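Local coordinates for conserved domain protein (Streptococcus pneumoniae, PDB 2I7R), which is of unknown function but belongs to the glyoxalase/bleomycin resistance protein/dioxygenase superfamily, built from paired beta-alpha-beta-beta-beta modules, at residues 18-23 / 39-44. Numbering follows the deposited sequence.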
# COMPACT_ATOMS: atom_id res chain seq x y z
N GLN A 18 -4.05 16.39 9.80
CA GLN A 18 -3.03 15.99 10.79
C GLN A 18 -2.17 14.82 10.30
O GLN A 18 -0.94 14.82 10.44
CB GLN A 18 -3.67 15.64 12.14
CG GLN A 18 -2.66 15.54 13.31
CD GLN A 18 -1.84 16.83 13.49
OE1 GLN A 18 -0.60 16.82 13.46
NE2 GLN A 18 -2.55 17.95 13.63
N VAL A 19 -2.82 13.81 9.74
CA VAL A 19 -2.10 12.66 9.22
C VAL A 19 -1.16 13.15 8.10
O VAL A 19 -0.02 12.73 8.03
CB VAL A 19 -3.10 11.52 8.78
CG1 VAL A 19 -2.37 10.32 8.16
CG2 VAL A 19 -3.94 11.09 9.97
N CYS A 20 -1.64 14.10 7.29
CA CYS A 20 -0.87 14.67 6.18
C CYS A 20 0.35 15.39 6.71
O CYS A 20 1.48 15.12 6.26
CB CYS A 20 -1.71 15.62 5.29
SG CYS A 20 -0.70 16.34 3.96
N ALA A 21 0.12 16.30 7.66
CA ALA A 21 1.20 17.08 8.28
C ALA A 21 2.28 16.16 8.88
O ALA A 21 3.48 16.37 8.70
CB ALA A 21 0.63 18.00 9.33
N ASP A 22 1.85 15.12 9.58
CA ASP A 22 2.77 14.15 10.19
C ASP A 22 3.60 13.38 9.14
O ASP A 22 4.80 13.19 9.30
CB ASP A 22 2.00 13.14 11.04
CG ASP A 22 1.42 13.75 12.30
OD1 ASP A 22 1.76 14.91 12.62
OD2 ASP A 22 0.61 13.07 12.97
N LEU A 23 2.93 12.92 8.09
CA LEU A 23 3.56 12.22 6.97
C LEU A 23 4.59 13.10 6.23
O LEU A 23 5.64 12.62 5.88
CB LEU A 23 2.48 11.70 6.02
CG LEU A 23 2.58 10.27 5.47
CD1 LEU A 23 3.23 9.25 6.44
CD2 LEU A 23 1.22 9.76 4.91
N ALA A 39 -5.24 14.18 0.59
CA ALA A 39 -3.84 14.61 0.37
C ALA A 39 -3.15 13.63 -0.57
O ALA A 39 -3.44 12.42 -0.55
CB ALA A 39 -3.06 14.71 1.70
N GLN A 40 -2.26 14.13 -1.40
CA GLN A 40 -1.58 13.30 -2.37
C GLN A 40 -0.11 13.48 -2.20
O GLN A 40 0.38 14.61 -2.26
CB GLN A 40 -1.95 13.72 -3.80
CG GLN A 40 -0.97 13.21 -4.89
CD GLN A 40 -1.26 13.86 -6.26
OE1 GLN A 40 -2.42 14.00 -6.65
NE2 GLN A 40 -0.20 14.26 -6.97
N PHE A 41 0.60 12.37 -2.06
CA PHE A 41 2.04 12.39 -2.06
C PHE A 41 2.51 11.62 -3.27
O PHE A 41 1.92 10.61 -3.64
CB PHE A 41 2.59 11.69 -0.80
CG PHE A 41 2.33 12.44 0.49
CD1 PHE A 41 3.31 13.26 1.03
CD2 PHE A 41 1.12 12.31 1.15
CE1 PHE A 41 3.10 13.94 2.23
CE2 PHE A 41 0.91 12.99 2.38
CZ PHE A 41 1.88 13.79 2.90
N THR A 42 3.58 12.11 -3.88
CA THR A 42 4.33 11.32 -4.86
C THR A 42 5.62 10.87 -4.18
O THR A 42 6.32 11.66 -3.53
CB THR A 42 4.55 12.15 -6.15
OG1 THR A 42 3.27 12.53 -6.69
CG2 THR A 42 5.33 11.36 -7.21
N ILE A 43 5.89 9.57 -4.23
CA ILE A 43 7.11 9.02 -3.66
C ILE A 43 7.80 8.19 -4.72
O ILE A 43 7.59 6.96 -4.81
CB ILE A 43 6.87 8.16 -2.40
CG1 ILE A 43 5.90 8.84 -1.39
CG2 ILE A 43 8.21 7.85 -1.76
CD1 ILE A 43 5.35 7.91 -0.27
N GLY A 44 8.63 8.86 -5.51
CA GLY A 44 9.31 8.24 -6.65
C GLY A 44 8.27 7.94 -7.71
O GLY A 44 7.64 8.83 -8.23
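In the N-terminal beta-alpha-beta-beta-beta module of this glyoxalase-superfamily protein, helix 16-27 packs against the mixed sheet through Cys20 and Leu23, which meet Ala39 and Phe41 of strand 38-43. The short helix and strand segments run nearly parallel, 21° apart, with their axes 9.6 Å from each other. Ala39 and Phe41 both direct their side chains at the helix, while Gln40 between them faces the other way and hydrogen-bonds to Asp32. No hydrogen bond crosses the interface, and all four touching residues are buried. Cys20 holds its sulfur anti to its own backbone nitrogen (chi1 178°), which carries SG off the helix into the angle between the methyl of Ala39 and the end of the Phe41 ring. SG lies 3.7 Å from Ala39 CB. It also makes a sulfur-aromatic contact, 4.8 Å from the Phe41 ring centroid and 60° off the ring normal, an oblique approach rather than one over the centre of the face. In Phe41, CG stands anti to the carbonyl carbon, and the ring reaches toward the helix with CZ leading. Leu23, almost one turn beyond Cys20, meets that leading end obliquely: its CB is 3.8 Å from Phe41 CZ, and its CD2 approaches CE2. Leu50 of the adjoining strand 46-51 touches both Cys20 and Leu23, extending this apolar layer across the sheet, while Glu24 and Leu27 add further contacts to Phe41. The helix backbone also meets the aromatic edge: Cys20 O lies near the ring plane, 3.6 Å from Phe41 CZ.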